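Local coordinates for protein alpha-1,4-endofucoidanase (Mariniflexile fucanivorans, PDB 6DLH) that hydrolyses fucoidan from within the chain as a family GH107 glycoside hydrolase with a retaining mechanism, and carries calcium-binding Ig-like domains after its catalytic domain, at residues Y656-G661 / L672-T677; P680-I685 / I726-T731. All coordinates share one frame; numbering follows the deposited sequence.

Contact 1 (Y656-G661 / L672-T677)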
ATOM      1  N   TYR A 656     -17.029  33.595   4.353  1.00 51.52           N
ATOM      2  CA  TYR A 656     -17.815  32.406   4.059  1.00 51.55           C
ATOM      3  C   TYR A 656     -17.891  32.208   2.547  1.00 53.34           C
ATOM      4  O   TYR A 656     -18.245  33.134   1.819  1.00 54.39           O
ATOM      5  CB  TYR A 656     -19.228  32.529   4.629  1.00 49.77           C
ATOM      6  CG  TYR A 656     -19.959  31.218   4.763  1.00 49.58           C
ATOM      7  CD1 TYR A 656     -20.491  30.571   3.656  1.00 49.70           C
ATOM      8  CD2 TYR A 656     -20.131  30.629   6.003  1.00 47.66           C
ATOM      9  CE1 TYR A 656     -21.173  29.371   3.779  1.00 49.65           C
ATOM     10  CE2 TYR A 656     -20.809  29.429   6.146  1.00 47.32           C
ATOM     11  CZ  TYR A 656     -21.332  28.797   5.031  1.00 47.83           C
ATOM     12  OH  TYR A 656     -22.005  27.617   5.176  1.00 49.09           O
ATOM     13  N   THR A 657     -17.567  30.989   2.092  1.00 51.23           N
ATOM     14  CA  THR A 657     -17.529  30.686   0.670  1.00 49.58           C
ATOM     15  C   THR A 657     -18.776  29.895   0.278  1.00 51.51           C
ATOM     16  O   THR A 657     -19.062  28.846   0.856  1.00 50.65           O
ATOM     17  CB  THR A 657     -16.199  30.028   0.267  1.00 50.38           C
ATOM     18  OG1 THR A 657     -15.144  30.985   0.379  1.00 47.97           O
ATOM     19  CG2 THR A 657     -16.207  29.491  -1.148  1.00 49.61           C
ATOM     20  N   LEU A 658     -19.523  30.435  -0.694  1.00 49.63           N
ATOM     21  CA  LEU A 658     -20.625  29.722  -1.319  1.00 45.96           C
ATOM     22  C   LEU A 658     -20.063  28.861  -2.446  1.00 47.73           C
ATOM     23  O   LEU A 658     -19.231  29.323  -3.230  1.00 45.09           O
ATOM     24  CB  LEU A 658     -21.649  30.728  -1.856  1.00 45.26           C
ATOM     25  CG  LEU A 658     -22.371  31.587  -0.814  1.00 43.60           C
ATOM     26  CD1 LEU A 658     -23.343  32.545  -1.491  1.00 43.24           C
ATOM     27  CD2 LEU A 658     -23.089  30.735   0.224  1.00 38.80           C
ATOM     28  N   GLN A 659     -20.543  27.613  -2.513  1.00 50.05           N
ATOM     29  CA  GLN A 659     -19.934  26.579  -3.334  1.00 51.54           C
ATOM     30  C   GLN A 659     -20.978  25.969  -4.270  1.00 48.37           C
ATOM     31  O   GLN A 659     -22.016  25.482  -3.816  1.00 45.63           O
ATOM     32  CB  GLN A 659     -19.344  25.500  -2.422  1.00 56.61           C
ATOM     33  CG  GLN A 659     -18.416  24.525  -3.134  1.00 65.16           C
ATOM     34  CD  GLN A 659     -16.985  25.005  -3.134  1.00 71.78           C
ATOM     35  OE1 GLN A 659     -16.439  25.391  -2.100  1.00 75.43           O
ATOM     36  NE2 GLN A 659     -16.362  24.978  -4.302  1.00 70.61           N
ATOM     37  N   LEU A 660     -20.680  25.997  -5.576  1.00 47.60           N
ATOM     38  CA  LEU A 660     -21.476  25.291  -6.569  1.00 47.87           C
ATOM     39  C   LEU A 660     -21.488  23.815  -6.196  1.00 50.09           C
ATOM     40  O   LEU A 660     -20.432  23.198  -6.066  1.00 51.96           O
ATOM     41  CB  LEU A 660     -20.866  25.501  -7.961  1.00 46.51           C
ATOM     42  CG  LEU A 660     -21.530  24.747  -9.116  1.00 45.48           C
ATOM     43  CD1 LEU A 660     -22.908  25.312  -9.428  1.00 45.88           C
ATOM     44  CD2 LEU A 660     -20.658  24.785 -10.363  1.00 45.54           C
ATOM     45  N   GLY A 661     -22.690  23.276  -5.984  1.00 51.70           N
ATOM     46  CA  GLY A 661     -22.849  21.868  -5.664  1.00 49.80           C
ATOM     47  C   GLY A 661     -23.168  21.663  -4.190  1.00 48.06           C
ATOM     48  O   GLY A 661     -23.636  20.596  -3.806  1.00 49.07           O
ATOM     49  N   LEU A 672     -22.840  30.666 -13.716  1.00 55.02           N
ATOM     50  CA  LEU A 672     -23.772  31.371 -12.850  1.00 53.17           C
ATOM     51  C   LEU A 672     -23.169  32.706 -12.422  1.00 55.60           C
ATOM     52  O   LEU A 672     -21.946  32.865 -12.387  1.00 55.88           O
ATOM     53  CB  LEU A 672     -24.095  30.521 -11.614  1.00 54.60           C
ATOM     54  CG  LEU A 672     -24.935  29.259 -11.820  1.00 60.09           C
ATOM     55  CD1 LEU A 672     -25.806  29.345 -13.066  1.00 58.63           C
ATOM     56  CD2 LEU A 672     -24.058  28.017 -11.861  1.00 64.06           C
ATOM     57  N   THR A 673     -24.057  33.653 -12.093  1.00 52.89           N
ATOM     58  CA  THR A 673     -23.689  34.920 -11.482  1.00 51.66           C
ATOM     59  C   THR A 673     -24.516  35.094 -10.210  1.00 47.94           C
ATOM     60  O   THR A 673     -25.703  34.789 -10.202  1.00 47.28           O
ATOM     61  CB  THR A 673     -23.874  36.089 -12.463  1.00 52.54           C
ATOM     62  OG1 THR A 673     -23.177  35.809 -13.679  1.00 53.77           O
ATOM     63  CG2 THR A 673     -23.403  37.418 -11.911  1.00 52.27           C
ATOM     64  N   ILE A 674     -23.862  35.534  -9.130  1.00 48.85           N
ATOM     65  CA  ILE A 674     -24.547  35.929  -7.909  1.00 48.39           C
ATOM     66  C   ILE A 674     -24.345  37.433  -7.718  1.00 49.22           C
ATOM     67  O   ILE A 674     -23.219  37.927  -7.651  1.00 46.39           O
ATOM     68  CB  ILE A 674     -24.105  35.092  -6.687  1.00 49.16           C
ATOM     69  CG1 ILE A 674     -24.245  33.589  -6.949  1.00 48.72           C
ATOM     70  CG2 ILE A 674     -24.861  35.511  -5.433  1.00 48.13           C
ATOM     71  CD1 ILE A 674     -23.921  32.713  -5.761  1.00 50.33           C
ATOM     72  N   THR A 675     -25.468  38.154  -7.688  1.00 49.85           N
ATOM     73  CA  THR A 675     -25.489  39.578  -7.396  1.00 50.47           C
ATOM     74  C   THR A 675     -26.281  39.790  -6.108  1.00 46.09           C
ATOM     75  O   THR A 675     -27.197  39.032  -5.801  1.00 45.78           O
ATOM     76  CB  THR A 675     -26.062  40.372  -8.577  1.00 51.72           C
ATOM     77  OG1 THR A 675     -27.376  39.860  -8.794  1.00 58.48           O
ATOM     78  CG2 THR A 675     -25.251  40.225  -9.847  1.00 49.81           C
ATOM     79  N   LYS A 676     -25.879  40.800  -5.335  1.00 43.86           N
ATOM     80  CA  LYS A 676     -26.593  41.161  -4.125  1.00 45.60           C
ATOM     81  C   LYS A 676     -27.771  42.037  -4.533  1.00 47.58           C
ATOM     82  O   LYS A 676     -27.647  42.837  -5.462  1.00 45.41           O
ATOM     83  CB  LYS A 676     -25.669  41.918  -3.171  1.00 44.78           C
ATOM     84  CG  LYS A 676     -26.221  42.154  -1.772  1.00 44.12           C
ATOM     85  CD  LYS A 676     -25.387  43.162  -1.012  1.00 43.32           C
ATOM     86  CE  LYS A 676     -25.764  43.281   0.448  1.00 42.34           C
ATOM     87  NZ  LYS A 676     -24.895  44.268   1.130  1.00 43.86           N
ATOM     88  N   THR A 677     -28.899  41.868  -3.827  1.00 48.85           N
ATOM     89  CA  THR A 677     -30.120  42.593  -4.137  1.00 48.31           C
ATOM     90  C   THR A 677     -30.646  43.362  -2.921  1.00 49.77           C
ATOM     91  O   THR A 677     -31.384  44.328  -3.104  1.00 52.59           O
ATOM     92  CB  THR A 677     -31.157  41.701  -4.836  1.00 47.80           C
ATOM     93  OG1 THR A 677     -31.433  40.600  -3.971  1.00 45.87           O
ATOM     94  CG2 THR A 677     -30.720  41.228  -6.210  1.00 45.82           C
TER
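Leu658 and Leu660 of 656-661 meet Ile674 and Leu672 of 672-677, and the contact is wholly apolar. The nearer pair is Leu660 with Leu672, two loop residues just off the ends of their strands. CD1 of Leu660 lies 3.8 Å from CD2 of Leu672, and the two side chains cross at about a right angle. Leu660 turns CG anti to its N (chi1 176°), whereas Leu672 keeps CG beside its own N (chi1 -70°). One methyl of each leucine makes the contact. The second pair is looser. CD1 of Leu658 stands 4.3 Å from CD1 of Ile674, so these two buried side chains touch only through their terminal methyls. The backbones stay far apart, with CA of Leu658 9.9 Å from CA of Ile674. That spacing fits facing sheets rather than paired strands.

Polar bonds run to other parts of the domain. Within its own sheet, Leu658 pairs through its backbone with Trp693. In the other sheet, Thr675 pairs with Asn712, and Thr677 OG1 is hydrogen-bonded to Thr710 OG1.

Leu672 also packs on Asp666 and Asp715, which bind a calcium ion seen in this structure. Its side chain is about 6 Å from the metal, so the Leu660-Leu672 end of the contact lies near the calcium site. Strand 654-659 is an outer strand of the three-stranded sheet, next to 692-697. Strand 674-678 is an outer strand of the four-stranded sheet, next to 705-713, whose Phe711 and Leu713 also pack against Ile674.

Contact 2 (P680-I685 / I726-T731)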
ATOM      1  N   PRO A 680     -27.892  44.688   4.821  1.00 43.81           N
ATOM      2  CA  PRO A 680     -26.800  45.547   5.303  1.00 45.93           C
ATOM      3  C   PRO A 680     -25.546  45.638   4.429  1.00 50.44           C
ATOM      4  O   PRO A 680     -25.159  44.671   3.771  1.00 49.75           O
ATOM      5  CB  PRO A 680     -26.443  44.910   6.653  1.00 41.84           C
ATOM      6  CG  PRO A 680     -27.774  44.383   7.151  1.00 42.07           C
ATOM      7  CD  PRO A 680     -28.485  43.888   5.907  1.00 42.57           C
ATOM      8  N   ASP A 681     -24.901  46.813   4.481  1.00 53.11           N
ATOM      9  CA  ASP A 681     -23.878  47.238   3.536  1.00 55.46           C
ATOM     10  C   ASP A 681     -22.545  46.533   3.783  1.00 54.48           C
ATOM     11  O   ASP A 681     -21.702  46.495   2.887  1.00 52.74           O
ATOM     12  CB  ASP A 681     -23.642  48.750   3.610  1.00 57.73           C
ATOM     13  CG  ASP A 681     -24.576  49.571   2.739  1.00 60.99           C
ATOM     14  OD1 ASP A 681     -25.280  48.970   1.895  1.00 60.89           O
ATOM     15  OD2 ASP A 681     -24.586  50.808   2.907  1.00 60.56           O
ATOM     16  N   TRP A 682     -22.352  45.996   4.994  1.00 48.50           N
ATOM     17  CA  TRP A 682     -21.043  45.491   5.376  1.00 51.32           C
ATOM     18  C   TRP A 682     -20.636  44.244   4.588  1.00 50.23           C
ATOM     19  O   TRP A 682     -19.444  44.033   4.376  1.00 49.02           O
ATOM     20  CB  TRP A 682     -20.914  45.303   6.894  1.00 50.16           C
ATOM     21  CG  TRP A 682     -21.806  44.262   7.495  1.00 54.49           C
ATOM     22  CD1 TRP A 682     -23.031  44.460   8.061  1.00 56.23           C
ATOM     23  CD2 TRP A 682     -21.522  42.858   7.640  1.00 56.78           C
ATOM     24  NE1 TRP A 682     -23.535  43.279   8.532  1.00 57.51           N
ATOM     25  CE2 TRP A 682     -22.633  42.278   8.291  1.00 57.44           C
ATOM     26  CE3 TRP A 682     -20.444  42.037   7.283  1.00 54.12           C
ATOM     27  CZ2 TRP A 682     -22.697  40.916   8.585  1.00 59.61           C
ATOM     28  CZ3 TRP A 682     -20.508  40.692   7.576  1.00 56.77           C
ATOM     29  CH2 TRP A 682     -21.620  40.141   8.216  1.00 59.30           C
ATOM     30  N   LEU A 683     -21.617  43.436   4.151  1.00 46.70           N
ATOM     31  CA  LEU A 683     -21.341  42.165   3.495  1.00 44.99           C
ATOM     32  C   LEU A 683     -21.486  42.309   1.978  1.00 46.75           C
ATOM     33  O   LEU A 683     -22.549  42.674   1.478  1.00 46.33           O
ATOM     34  CB  LEU A 683     -22.287  41.098   4.062  1.00 45.56           C
ATOM     35  CG  LEU A 683     -22.175  39.692   3.463  1.00 47.61           C
ATOM     36  CD1 LEU A 683     -21.218  38.818   4.265  1.00 45.61           C
ATOM     37  CD2 LEU A 683     -23.539  39.026   3.395  1.00 45.78           C
ATOM     38  N   THR A 684     -20.401  42.023   1.247  1.00 45.63           N
ATOM     39  CA  THR A 684     -20.461  41.964  -0.207  1.00 47.26           C
ATOM     40  C   THR A 684     -20.083  40.561  -0.679  1.00 47.89           C
ATOM     41  O   THR A 684     -19.786  39.688   0.132  1.00 47.37           O
ATOM     42  CB  THR A 684     -19.615  43.057  -0.877  1.00 50.38           C
ATOM     43  OG1 THR A 684     -18.239  42.890  -0.527  1.00 51.79           O
ATOM     44  CG2 THR A 684     -20.078  44.462  -0.549  1.00 51.24           C
ATOM     45  N   ILE A 685     -20.107  40.355  -1.999  1.00 45.97           N
ATOM     46  CA  ILE A 685     -19.770  39.067  -2.574  1.00 48.46           C
ATOM     47  C   ILE A 685     -18.842  39.315  -3.752  1.00 53.43           C
ATOM     48  O   ILE A 685     -19.002  40.299  -4.475  1.00 55.14           O
ATOM     49  CB  ILE A 685     -21.032  38.286  -3.005  1.00 49.13           C
ATOM     50  CG1 ILE A 685     -20.769  36.778  -3.085  1.00 50.65           C
ATOM     51  CG2 ILE A 685     -21.609  38.831  -4.309  1.00 45.65           C
ATOM     52  CD1 ILE A 685     -21.941  35.963  -3.590  1.00 51.63           C
ATOM     53  N   ILE A 726     -27.244  35.861   8.611  1.00 51.60           N
ATOM     54  CA  ILE A 726     -26.069  35.800   9.470  1.00 48.25           C
ATOM     55  C   ILE A 726     -26.388  36.499  10.788  1.00 49.79           C
ATOM     56  O   ILE A 726     -26.741  37.678  10.798  1.00 49.97           O
ATOM     57  CB  ILE A 726     -24.840  36.457   8.805  1.00 45.73           C
ATOM     58  CG1 ILE A 726     -24.421  35.758   7.511  1.00 46.23           C
ATOM     59  CG2 ILE A 726     -23.683  36.544   9.790  1.00 47.88           C
ATOM     60  CD1 ILE A 726     -23.552  36.609   6.610  1.00 47.44           C
ATOM     61  N   ASN A 727     -26.229  35.763  11.891  1.00 49.44           N
ATOM     62  CA  ASN A 727     -26.255  36.340  13.224  1.00 48.58           C
ATOM     63  C   ASN A 727     -24.887  36.943  13.544  1.00 53.74           C
ATOM     64  O   ASN A 727     -23.871  36.251  13.492  1.00 56.75           O
ATOM     65  CB  ASN A 727     -26.630  35.294  14.277  1.00 46.58           C
ATOM     66  CG  ASN A 727     -26.857  35.913  15.638  1.00 47.90           C
ATOM     67  OD1 ASN A 727     -26.798  37.131  15.778  1.00 48.91           O
ATOM     68  ND2 ASN A 727     -27.126  35.090  16.638  1.00 49.12           N
ATOM     69  N   VAL A 728     -24.874  38.240  13.880  1.00 50.89           N
ATOM     70  CA  VAL A 728     -23.659  38.932  14.281  1.00 47.53           C
ATOM     71  C   VAL A 728     -23.648  39.040  15.806  1.00 47.22           C
ATOM     72  O   VAL A 728     -24.517  39.687  16.379  1.00 49.04           O
ATOM     73  CB  VAL A 728     -23.540  40.312  13.598  1.00 44.73           C
ATOM     74  CG1 VAL A 728     -22.351  41.115  14.109  1.00 47.81           C
ATOM     75  CG2 VAL A 728     -23.487  40.205  12.081  1.00 44.88           C
ATOM     76  N   ILE A 729     -22.670  38.386  16.450  1.00 50.02           N
ATOM     77  CA  ILE A 729     -22.488  38.446  17.894  1.00 49.16           C
ATOM     78  C   ILE A 729     -21.570  39.623  18.219  1.00 55.00           C
ATOM     79  O   ILE A 729     -20.494  39.757  17.634  1.00 55.68           O
ATOM     80  CB  ILE A 729     -21.906  37.125  18.447  1.00 50.04           C
ATOM     81  CG1 ILE A 729     -22.681  35.885  17.992  1.00 50.02           C
ATOM     82  CG2 ILE A 729     -21.759  37.177  19.962  1.00 45.66           C
ATOM     83  CD1 ILE A 729     -24.054  35.740  18.612  1.00 54.30           C
ATOM     84  N   ALA A 730     -22.007  40.457  19.172  1.00 59.22           N
ATOM     85  CA  ALA A 730     -21.278  41.643  19.598  1.00 59.02           C
ATOM     86  C   ALA A 730     -20.164  41.250  20.566  1.00 58.63           C
ATOM     87  O   ALA A 730     -20.368  40.410  21.443  1.00 58.85           O
ATOM     88  CB  ALA A 730     -22.231  42.633  20.230  1.00 55.76           C
ATOM     89  N   THR A 731     -18.999  41.889  20.397  1.00 56.16           N
ATOM     90  CA  THR A 731     -17.812  41.577  21.178  1.00 58.49           C
ATOM     91  C   THR A 731     -17.860  42.335  22.504  1.00 63.12           C
ATOM     92  O   THR A 731     -17.533  43.522  22.557  1.00 61.76           O
ATOM     93  CB  THR A 731     -16.531  41.877  20.388  1.00 57.70           C
ATOM     94  OG1 THR A 731     -16.636  41.355  19.061  1.00 51.50           O
ATOM     95  CG2 THR A 731     -15.289  41.333  21.062  1.00 57.92           C
TER
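Trp682 and Leu683 pack against Ile726 and Val728, and these four side chains make the whole contact. The close part begins at the indole. CZ2 of Trp682 lies 3.7 Å from CG2 of Val728, and the two side chains run antiparallel as they pass. With chi1 at 65°, Trp682 brings the benzo side of its indole, CZ2 and CH2, to 726-731. CH2 of the same ring is 4.3 Å from CD1 of Ile726. That methyl also meets Leu683 tip to tip, with CD1 and CD2 of Leu683 each 4.0 Å from CD1 of Ile726. A single isoleucine methyl thus touches both the indole and the leucine fork. CB of Leu683 lies over one face of the indole, offset toward its rim.

The arrangement belongs to a beta sandwich of Ig-like type. A type I turn from Pro680 to Leu683 leads into strand 684-689 of one sheet, and strand 720-729 belongs to the other. The indole has a polar tie as well: Trp682 NE1 is hydrogen-bonded to Asn707 OD1, on the strand beside 720-729.

The outer side is different. Asp681 at the turn and Thr684 are exposed and do not meet 726-731. Asn727 starts away from 680-685 and packs on Glu706 and Asp647. Ile729 is exposed too, and past it the chain leaves the strand, where Thr731 OG1 is hydrogen-bonded to Gly650 O.

In the fold
Both contacts lie in the last Ig-like domain of the chain, with centres about 17 Å apart. They come in series: both segments of contact 1 precede those of contact 2. Each joins the three-stranded sheet (654-659, 692-697, 684-689) to the four-stranded one (642-649, 720-729, 705-713, 674-678). Contact 1 sits toward the bound calcium ion, contact 2 toward the C-terminal end. Ile685, two residues past Leu683 of contact 2, packs on contact 1, with its CD1 3.5 Å from CG2 of Ile674. Lys676 NZ probably hydrogen-bonds to Leu683 O, tying strand 674-678 to the turn before strand 684-689. Both contacts are packing between the same two sheets, at different places along the sandwich.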